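PDB 4YAC: C alpha-dehydrogenase from Sphingobium sp. SYK-6, which binds NADH and, as a short-chain dehydrogenase of the lignin beta-aryl ether cleavage pathway, probably oxidises the C alpha alcohol of its substrate to a ketone. Local coordinates for residues Lys7-Thr12 against Ala30-Val35; Leu87-Ala92 against His138-Ala143; Asp109-Val114 against Thr154-Thr159. One frame throughout, in Å; residues are numbered along the deposited sequence.

Contact 1 (Lys7-Thr12 against Ala30-Val35)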
loop_
_atom_site.group_PDB
_atom_site.type_symbol
_atom_site.label_atom_id
_atom_site.label_comp_id
_atom_site.label_asym_id
_atom_site.label_seq_id
_atom_site.Cartn_x
_atom_site.Cartn_y
_atom_site.Cartn_z
ATOM N N LYS A 7 -31.827 -5.199 3.138
ATOM C CA LYS A 7 -30.886 -4.364 2.407
ATOM C C LYS A 7 -30.020 -5.243 1.512
ATOM O O LYS A 7 -29.947 -6.457 1.705
ATOM C CB LYS A 7 -30.033 -3.537 3.366
ATOM C CG LYS A 7 -30.827 -2.439 4.060
ATOM C CD LYS A 7 -29.955 -1.493 4.865
ATOM C CE LYS A 7 -30.818 -0.479 5.603
ATOM N NZ LYS A 7 -30.018 0.545 6.323
ATOM N N VAL A 8 -29.382 -4.620 0.526
ATOM C CA VAL A 8 -28.688 -5.345 -0.537
ATOM C C VAL A 8 -27.172 -5.366 -0.358
ATOM O O VAL A 8 -26.548 -4.321 -0.207
ATOM C CB VAL A 8 -29.012 -4.726 -1.908
ATOM C CG1 VAL A 8 -28.364 -5.522 -3.032
ATOM C CG2 VAL A 8 -30.520 -4.662 -2.105
ATOM N N ALA A 9 -26.589 -6.560 -0.400
ATOM C CA ALA A 9 -25.141 -6.723 -0.311
ATOM C C ALA A 9 -24.583 -7.248 -1.627
ATOM O O ALA A 9 -25.199 -8.084 -2.287
ATOM C CB ALA A 9 -24.772 -7.663 0.831
ATOM N N PHE A 10 -23.406 -6.754 -1.990
ATOM C CA PHE A 10 -22.707 -7.190 -3.189
ATOM C C PHE A 10 -21.357 -7.734 -2.741
ATOM O O PHE A 10 -20.505 -6.973 -2.281
ATOM C CB PHE A 10 -22.561 -6.020 -4.168
ATOM C CG PHE A 10 -22.124 -6.418 -5.549
ATOM C CD1 PHE A 10 -20.781 -6.586 -5.843
ATOM C CD2 PHE A 10 -23.054 -6.589 -6.563
ATOM C CE1 PHE A 10 -20.373 -6.939 -7.117
ATOM C CE2 PHE A 10 -22.653 -6.940 -7.839
ATOM C CZ PHE A 10 -21.308 -7.114 -8.116
ATOM N N VAL A 11 -21.183 -9.051 -2.847
ATOM C CA VAL A 11 -20.011 -9.732 -2.290
ATOM C C VAL A 11 -19.151 -10.340 -3.393
ATOM O O VAL A 11 -19.566 -11.281 -4.071
ATOM C CB VAL A 11 -20.433 -10.848 -1.300
ATOM C CG1 VAL A 11 -19.207 -11.503 -0.665
ATOM C CG2 VAL A 11 -21.350 -10.288 -0.218
ATOM N N THR A 12 -17.936 -9.817 -3.555
ATOM C CA THR A 12 -17.043 -10.301 -4.600
ATOM C C THR A 12 -16.267 -11.524 -4.123
ATOM O O THR A 12 -15.899 -11.631 -2.947
ATOM C CB THR A 12 -16.058 -9.211 -5.058
ATOM O OG1 THR A 12 -15.079 -8.966 -4.040
ATOM C CG2 THR A 12 -16.802 -7.924 -5.380
ATOM N N ALA A 30 -28.182 -12.063 8.966
ATOM C CA ALA A 30 -28.557 -10.664 8.788
ATOM C C ALA A 30 -29.771 -10.499 7.880
ATOM O O ALA A 30 -30.366 -9.422 7.830
ATOM C CB ALA A 30 -27.386 -9.877 8.231
ATOM N N GLN A 31 -30.116 -11.555 7.150
ATOM C CA GLN A 31 -31.269 -11.542 6.253
ATOM C C GLN A 31 -31.168 -10.444 5.193
ATOM O O GLN A 31 -32.168 -9.823 4.835
ATOM C CB GLN A 31 -32.564 -11.379 7.056
ATOM C CG GLN A 31 -32.797 -12.490 8.064
ATOM C CD GLN A 31 -34.087 -12.306 8.841
ATOM O OE1 GLN A 31 -34.100 -11.698 9.910
ATOM N NE2 GLN A 31 -35.182 -12.829 8.303
ATOM N N MET A 32 -29.960 -10.201 4.694
ATOM C CA MET A 32 -29.781 -9.288 3.576
ATOM C C MET A 32 -30.104 -9.996 2.270
ATOM O O MET A 32 -30.064 -11.228 2.193
ATOM C CB MET A 32 -28.348 -8.750 3.526
ATOM C CG MET A 32 -27.910 -8.038 4.785
ATOM S SD MET A 32 -26.370 -7.133 4.565
ATOM C CE MET A 32 -26.921 -5.781 3.526
ATOM N N LYS A 33 -30.436 -9.211 1.249
ATOM C CA LYS A 33 -30.492 -9.713 -0.114
ATOM C C LYS A 33 -29.077 -9.653 -0.651
ATOM O O LYS A 33 -28.506 -8.571 -0.768
ATOM C CB LYS A 33 -31.441 -8.886 -0.976
ATOM C CG LYS A 33 -32.871 -8.835 -0.442
ATOM C CD LYS A 33 -33.710 -7.831 -1.209
ATOM C CE LYS A 33 -35.128 -7.755 -0.659
ATOM N NZ LYS A 33 -35.952 -6.741 -1.377
ATOM N N VAL A 34 -28.504 -10.813 -0.957
ATOM C CA VAL A 34 -27.089 -10.888 -1.293
ATOM C C VAL A 34 -26.838 -11.287 -2.737
ATOM O O VAL A 34 -27.337 -12.309 -3.206
ATOM C CB VAL A 34 -26.362 -11.894 -0.388
ATOM C CG1 VAL A 34 -24.860 -11.918 -0.715
ATOM C CG2 VAL A 34 -26.582 -11.551 1.075
ATOM N N VAL A 35 -26.050 -10.470 -3.431
ATOM C CA VAL A 35 -25.522 -10.834 -4.738
ATOM C C VAL A 35 -24.114 -11.370 -4.547
ATOM O O VAL A 35 -23.269 -10.676 -3.990
ATOM C CB VAL A 35 -25.491 -9.635 -5.709
ATOM C CG1 VAL A 35 -24.905 -10.045 -7.060
ATOM C CG2 VAL A 35 -26.892 -9.058 -5.888
#
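Val-8, Ala-9 and Phe-10 pair in parallel with Lys-33, Val-34 and Val-35, the short strand axes approaching to 4.6 Å with a 24° angle between their directions. The ladder has four N-H...O bonds. Lys-33 N donates to Lys-7 O and Ala-9 N to Lys-33 O; then Val-35 N donates to Ala-9 O and Val-11 N to Val-35 O. The last measures 2.9 Å from Val-11 N to Val-35 O. Before the strand proper begins, Met-32 closes the N-terminal end of the pairing. Its chain bends at the thioether (chi3 72°), which folds the terminal methyl back over the opposing backbone. Met-32 CE thereby lies 3.8 Å from Lys-7 CB and 3.9 Å from Ala-9 CB, packing against the alanine methyl. On the face that carries Ala-9 and Val-34, Val-11 and Val-34 cross obliquely at their methyl branches, Val-11 CG2 standing 3.9 Å from Val-34 CG1. Phe-10 and Val-35 pack on the other face. With CG of Phe-10 anti to the backbone N (chi1 -167°), the ring extends so that CE2 meets Val-35 CG1 at 3.9 Å, the methyl approaching the ring at a slant. Lys-7, just before strand 8-12, turns its ammonium elsewhere, Lys-7 NZ being bonded to Gln-2 O. Strand 8-12, helix 17-28 and strand 33-38 form the first beta-alpha-beta unit of the Rossmann fold. Helix 17-28 covers Val-11, Met-32 and Val-34, helix 68-81 covers Phe-10 and Val-35, and strand 87-90 flanks strand 8-12 on the edge away from strand 33-38.

Contact 2 (Leu87-Ala92 against His138-Ala143)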
loop_
_atom_site.group_PDB
_atom_site.type_symbol
_atom_site.label_atom_id
_atom_site.label_comp_id
_atom_site.label_asym_id
_atom_site.label_seq_id
_atom_site.Cartn_x
_atom_site.Cartn_y
_atom_site.Cartn_z
ATOM N N LEU A 87 -24.424 -2.477 0.872
ATOM C CA LEU A 87 -23.158 -2.958 1.415
ATOM C C LEU A 87 -22.333 -3.584 0.306
ATOM O O LEU A 87 -22.774 -4.530 -0.341
ATOM C CB LEU A 87 -23.405 -3.975 2.534
ATOM C CG LEU A 87 -22.200 -4.758 3.077
ATOM C CD1 LEU A 87 -21.166 -3.824 3.678
ATOM C CD2 LEU A 87 -22.670 -5.767 4.114
ATOM N N LEU A 88 -21.141 -3.043 0.080
ATOM C CA LEU A 88 -20.206 -3.608 -0.886
ATOM C C LEU A 88 -19.067 -4.299 -0.147
ATOM O O LEU A 88 -18.383 -3.673 0.664
ATOM C CB LEU A 88 -19.656 -2.521 -1.810
ATOM C CG LEU A 88 -18.517 -2.960 -2.738
ATOM C CD1 LEU A 88 -19.009 -3.980 -3.749
ATOM C CD2 LEU A 88 -17.895 -1.758 -3.436
ATOM N N CYS A 89 -18.874 -5.585 -0.430
ATOM C CA CYS A 89 -17.815 -6.365 0.197
ATOM C C CYS A 89 -16.779 -6.717 -0.858
ATOM O O CYS A 89 -16.978 -7.640 -1.650
ATOM C CB CYS A 89 -18.367 -7.638 0.851
ATOM S SG CYS A 89 -19.565 -7.350 2.168
ATOM N N ASN A 90 -15.687 -5.959 -0.877
ATOM C CA ASN A 90 -14.582 -6.221 -1.788
ATOM C C ASN A 90 -13.654 -7.263 -1.177
ATOM O O ASN A 90 -12.709 -6.916 -0.472
ATOM C CB ASN A 90 -13.805 -4.936 -2.085
ATOM C CG ASN A 90 -14.690 -3.812 -2.585
ATOM O OD1 ASN A 90 -15.035 -3.751 -3.764
ATOM N ND2 ASN A 90 -15.041 -2.899 -1.691
ATOM N N THR A 91 -13.923 -8.538 -1.449
ATOM C CA THR A 91 -13.266 -9.620 -0.723
ATOM C C THR A 91 -12.495 -10.575 -1.631
ATOM O O THR A 91 -11.568 -11.245 -1.174
ATOM C CB THR A 91 -14.313 -10.389 0.110
ATOM O OG1 THR A 91 -14.928 -9.470 1.019
ATOM C CG2 THR A 91 -13.688 -11.528 0.910
ATOM N N ALA A 92 -12.850 -10.626 -2.910
ATOM C CA ALA A 92 -12.113 -11.466 -3.853
ATOM C C ALA A 92 -10.633 -11.127 -3.805
ATOM O O ALA A 92 -10.252 -9.968 -3.673
ATOM C CB ALA A 92 -12.646 -11.290 -5.264
ATOM N N HIS A 138 -22.309 1.221 3.023
ATOM C CA HIS A 138 -21.136 0.712 3.708
ATOM C C HIS A 138 -20.215 0.015 2.726
ATOM O O HIS A 138 -20.673 -0.658 1.803
ATOM C CB HIS A 138 -21.548 -0.243 4.823
ATOM C CG HIS A 138 -20.485 -0.456 5.855
ATOM N ND1 HIS A 138 -20.423 0.282 7.019
ATOM C CD2 HIS A 138 -19.440 -1.313 5.893
ATOM C CE1 HIS A 138 -19.385 -0.118 7.732
ATOM N NE2 HIS A 138 -18.773 -1.085 7.074
ATOM N N ILE A 139 -18.913 0.194 2.925
ATOM C CA ILE A 139 -17.911 -0.419 2.067
ATOM C C ILE A 139 -16.931 -1.221 2.909
ATOM O O ILE A 139 -16.286 -0.685 3.808
ATOM C CB ILE A 139 -17.145 0.637 1.245
ATOM C CG1 ILE A 139 -18.113 1.417 0.353
ATOM C CG2 ILE A 139 -16.076 -0.026 0.378
ATOM C CD1 ILE A 139 -17.533 2.691 -0.220
ATOM N N LEU A 140 -16.840 -2.512 2.611
ATOM C CA LEU A 140 -15.859 -3.394 3.226
ATOM C C LEU A 140 -14.778 -3.710 2.222
ATOM O O LEU A 140 -15.064 -4.045 1.072
ATOM C CB LEU A 140 -16.504 -4.695 3.715
ATOM C CG LEU A 140 -15.555 -5.835 4.123
ATOM C CD1 LEU A 140 -14.861 -5.531 5.444
ATOM C CD2 LEU A 140 -16.300 -7.162 4.190
ATOM N N ILE A 141 -13.533 -3.590 2.669
ATOM C CA ILE A 141 -12.386 -4.060 1.916
ATOM C C ILE A 141 -11.716 -5.140 2.748
ATOM O O ILE A 141 -11.385 -4.918 3.916
ATOM C CB ILE A 141 -11.397 -2.920 1.593
ATOM C CG1 ILE A 141 -11.988 -2.015 0.513
ATOM C CG2 ILE A 141 -10.054 -3.479 1.109
ATOM C CD1 ILE A 141 -11.235 -0.708 0.318
ATOM N N THR A 142 -11.554 -6.318 2.150
ATOM C CA THR A 142 -10.830 -7.413 2.788
ATOM C C THR A 142 -9.409 -7.429 2.265
ATOM O O THR A 142 -9.164 -7.782 1.112
ATOM C CB THR A 142 -11.496 -8.776 2.529
ATOM O OG1 THR A 142 -12.870 -8.725 2.941
ATOM C CG2 THR A 142 -10.782 -9.889 3.290
ATOM N N ALA A 143 -8.481 -7.020 3.119
ATOM C CA ALA A 143 -7.068 -7.035 2.783
ATOM C C ALA A 143 -6.432 -8.280 3.391
ATOM O O ALA A 143 -6.766 -9.393 2.998
ATOM C CB ALA A 143 -6.390 -5.767 3.273
HETATM O O HOH W 1 -9.996 -8.029 -1.946
#
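Leu-140 O is gripped twice by Asn-90, through the backbone N at 2.8 Å and through the side-chain ND2 at 3.0 Å, the two donors arriving from opposite faces of the carbonyl plane. Asn-90 opens the Asn-Thr-Ala-Gly version of the Asn-Asn-Ala-Gly motif, a signature of short-chain dehydrogenases that steadies the central parallel sheet. The amide reaches the same oxygen as its own N-H because CG stands beside the backbone N (chi1 -54°). Its bond is the more bent of the two, with 144° at the hydrogen against 163° for the backbone donor. Ile-139 and Ile-141 share this face, the asparagine slanting across Ile-139 with ND2 3.7 Å from its CG2, while Val-119 and Val-123 of helix 105-133 pack on the asparagine. One step back in the ladder, Leu-88 O accepts from Leu-140 N at 2.7 Å; one step on, Asn-90 O takes Thr-142 N. Past the end of the first strand, two threonines cross, Thr-142 OG1 donating to Thr-91 OG1 at 2.9 Å. Thr-91 OG1 is also bonded to OE1 of Gln-22 in helix 17-28, a chain of bonds that links both strand ends to the helix beside the NADH. A valine in place of Thr-91 would probably deprive Thr-142 OG1 of its acceptor here and Gln-22 OE1 of this partner, leaving only the weak Gln-22 NE2 to Thr-142 OG1 bond between those two side chains. On the opposite face from Asn-90, Leu-87 and His-138 run side by side in the same direction, the imidazole bonded through NE2 to Ser-183 OG. Next to them, Cys-89 SG rests 3.8 Å from Leu-140 CD2, the one branch of that leucine that meets the cysteine.

Contact 3 (Asp109-Val114 against Thr154-Thr159)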
loop_
_atom_site.group_PDB
_atom_site.type_symbol
_atom_site.label_atom_id
_atom_site.label_comp_id
_atom_site.label_asym_id
_atom_site.label_seq_id
_atom_site.Cartn_x
_atom_site.Cartn_y
_atom_site.Cartn_z
ATOM N N ASP A 109 1.120 -8.553 -12.780
ATOM C CA ASP A 109 -0.099 -8.019 -13.378
ATOM C C ASP A 109 -1.350 -8.765 -12.917
ATOM O O ASP A 109 -2.371 -8.144 -12.633
ATOM C CB ASP A 109 -0.009 -8.064 -14.906
ATOM C CG ASP A 109 1.003 -7.076 -15.467
ATOM O OD1 ASP A 109 1.373 -6.118 -14.759
ATOM O OD2 ASP A 109 1.420 -7.254 -16.627
ATOM N N TRP A 110 -1.280 -10.090 -12.852
ATOM C CA TRP A 110 -2.429 -10.883 -12.416
ATOM C C TRP A 110 -2.857 -10.505 -10.998
ATOM O O TRP A 110 -4.019 -10.185 -10.762
ATOM C CB TRP A 110 -2.104 -12.376 -12.499
ATOM C CG TRP A 110 -3.118 -13.260 -11.850
ATOM C CD1 TRP A 110 -4.478 -13.202 -11.994
ATOM C CD2 TRP A 110 -2.855 -14.348 -10.964
ATOM N NE1 TRP A 110 -5.074 -14.186 -11.245
ATOM C CE2 TRP A 110 -4.096 -14.906 -10.604
ATOM C CE3 TRP A 110 -1.688 -14.910 -10.435
ATOM C CZ2 TRP A 110 -4.204 -15.989 -9.743
ATOM C CZ3 TRP A 110 -1.799 -15.985 -9.579
ATOM C CH2 TRP A 110 -3.047 -16.516 -9.245
ATOM N N GLN A 111 -1.918 -10.516 -10.058
ATOM C CA GLN A 111 -2.255 -10.241 -8.664
ATOM C C GLN A 111 -2.615 -8.771 -8.454
ATOM O O GLN A 111 -3.528 -8.459 -7.687
ATOM C CB GLN A 111 -1.102 -10.653 -7.747
ATOM C CG GLN A 111 -0.873 -12.158 -7.727
ATOM C CD GLN A 111 0.197 -12.584 -6.744
ATOM O OE1 GLN A 111 0.014 -12.493 -5.530
ATOM N NE2 GLN A 111 1.323 -13.055 -7.267
ATOM N N MET A 112 -1.919 -7.870 -9.142
ATOM C CA MET A 112 -2.251 -6.449 -9.085
ATOM C C MET A 112 -3.663 -6.205 -9.613
ATOM O O MET A 112 -4.439 -5.456 -9.017
ATOM C CB MET A 112 -1.249 -5.621 -9.892
ATOM C CG MET A 112 0.075 -5.403 -9.187
ATOM S SD MET A 112 -0.032 -4.183 -7.856
ATOM C CE MET A 112 1.143 -4.874 -6.715
ATOM N N ASP A 113 -4.008 -6.847 -10.723
ATOM C CA ASP A 113 -5.292 -6.583 -11.367
ATOM C C ASP A 113 -6.457 -7.040 -10.482
ATOM O O ASP A 113 -7.418 -6.300 -10.288
ATOM C CB ASP A 113 -5.356 -7.266 -12.743
ATOM C CG ASP A 113 -6.276 -6.547 -13.724
ATOM O OD1 ASP A 113 -6.708 -5.409 -13.442
ATOM O OD2 ASP A 113 -6.546 -7.120 -14.800
ATOM N N VAL A 114 -6.378 -8.247 -9.933
ATOM C CA VAL A 114 -7.476 -8.744 -9.096
ATOM C C VAL A 114 -7.492 -8.072 -7.729
ATOM O O VAL A 114 -8.535 -7.603 -7.279
ATOM C CB VAL A 114 -7.398 -10.270 -8.884
ATOM C CG1 VAL A 114 -8.553 -10.754 -8.001
ATOM C CG2 VAL A 114 -7.423 -10.992 -10.213
ATOM N N THR A 154 6.354 -13.257 -0.143
ATOM C CA THR A 154 5.024 -12.644 -0.300
ATOM C C THR A 154 5.088 -11.227 -0.878
ATOM O O THR A 154 4.178 -10.426 -0.667
ATOM C CB THR A 154 4.259 -12.568 1.046
ATOM O OG1 THR A 154 4.875 -11.599 1.904
ATOM C CG2 THR A 154 4.223 -13.928 1.740
ATOM N N GLY A 155 6.153 -10.929 -1.615
ATOM C CA GLY A 155 6.395 -9.584 -2.113
ATOM C C GLY A 155 5.269 -8.969 -2.926
ATOM O O GLY A 155 4.842 -7.846 -2.655
ATOM N N ILE A 156 4.794 -9.688 -3.937
ATOM C CA ILE A 156 3.704 -9.189 -4.769
ATOM C C ILE A 156 2.435 -9.059 -3.938
ATOM O O ILE A 156 1.814 -8.000 -3.910
ATOM C CB ILE A 156 3.441 -10.105 -5.982
ATOM C CG1 ILE A 156 4.671 -10.135 -6.894
ATOM C CG2 ILE A 156 2.229 -9.613 -6.764
ATOM C CD1 ILE A 156 4.540 -11.060 -8.086
ATOM N N TYR A 157 2.063 -10.141 -3.258
ATOM C CA TYR A 157 0.863 -10.165 -2.429
ATOM C C TYR A 157 0.839 -9.009 -1.427
ATOM O O TYR A 157 -0.164 -8.309 -1.297
ATOM C CB TYR A 157 0.773 -11.509 -1.696
ATOM C CG TYR A 157 -0.473 -11.699 -0.865
ATOM C CD1 TYR A 157 -1.699 -11.949 -1.463
ATOM C CD2 TYR A 157 -0.416 -11.654 0.519
ATOM C CE1 TYR A 157 -2.839 -12.133 -0.704
ATOM C CE2 TYR A 157 -1.549 -11.838 1.287
ATOM C CZ TYR A 157 -2.757 -12.078 0.672
ATOM O OH TYR A 157 -3.887 -12.262 1.437
ATOM N N CYS A 158 1.956 -8.810 -0.736
ATOM C CA CYS A 158 2.088 -7.754 0.260
ATOM C C CYS A 158 1.890 -6.380 -0.367
ATOM O O CYS A 158 1.195 -5.528 0.192
ATOM C CB CYS A 158 3.463 -7.848 0.931
ATOM S SG CYS A 158 3.877 -6.508 2.068
ATOM N N THR A 159 2.490 -6.171 -1.535
ATOM C CA THR A 159 2.345 -4.908 -2.242
ATOM C C THR A 159 0.863 -4.620 -2.505
ATOM O O THR A 159 0.401 -3.507 -2.266
ATOM C CB THR A 159 3.123 -4.902 -3.570
ATOM O OG1 THR A 159 4.513 -5.118 -3.301
ATOM C CG2 THR A 159 2.973 -3.563 -4.272
#
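Gln-111 leaves its helix with CG beside the backbone N (chi1 -67°) and then runs extended (chi2 -176°), which carries its amide across Ile-156 at about a right angle. CG2 of Ile-156 is the branch that does the touching, lying 3.6 Å from both CB and NE2 of Gln-111. A bond from Gln-111 NE2 to Gln-96 O helps fix the rotation of the amide, whose OE1 sits at the edge of the Tyr-157 ring, 4.0 Å from Tyr-157 CB. The two helix segments run nearly parallel, 20° apart, with their axes 9.5 Å from each other. They belong to the long helices 105-133 and 155-174, which in dimers of this family pack against their copies in the partner subunit; here Leu-167 of the second subunit lies on Thr-159. Tyr-157 begins the Tyr-X-X-X-Lys sequence characteristic of short-chain dehydrogenases, and Val-114 touches the NADH. Met-112 bends at chi2 and chi3 to bring CE onto the methyl of Thr-159; their separation, 3.3 Å from Met-112 CE to Thr-159 CG2, is tighter than usual, so the exact methyl position is doubtful. The hydroxyl turns the other way, Thr-159 OG1 donating to Gly-155 O at 2.8 Å.

Overall arrangement
Contacts 1 and 2 belong to one parallel sheet. Strands 8-12 and 87-90 are neighbours in it, bonded from Phe-10 N to Leu-87 O and Cys-89 N to Phe-10 O. All three contacts are buried; the centre of contact 2 is about 5 Å from the centre of the chain, those of contacts 1 and 3 about 16 and 15 Å. Both sheet contacts rest on backbone bonds; contact 1 adds apolar side chains, contact 2 apolar ones and polar bonds at the strand ends. Contact 3 has no hydrogen bond across it but side-chain packing between helices beside the second subunit, Met-112 and Tyr-157 partly exposed. Helix 105-133 joins strands 87-90 and 137-142, tying contact 3 to contact 2.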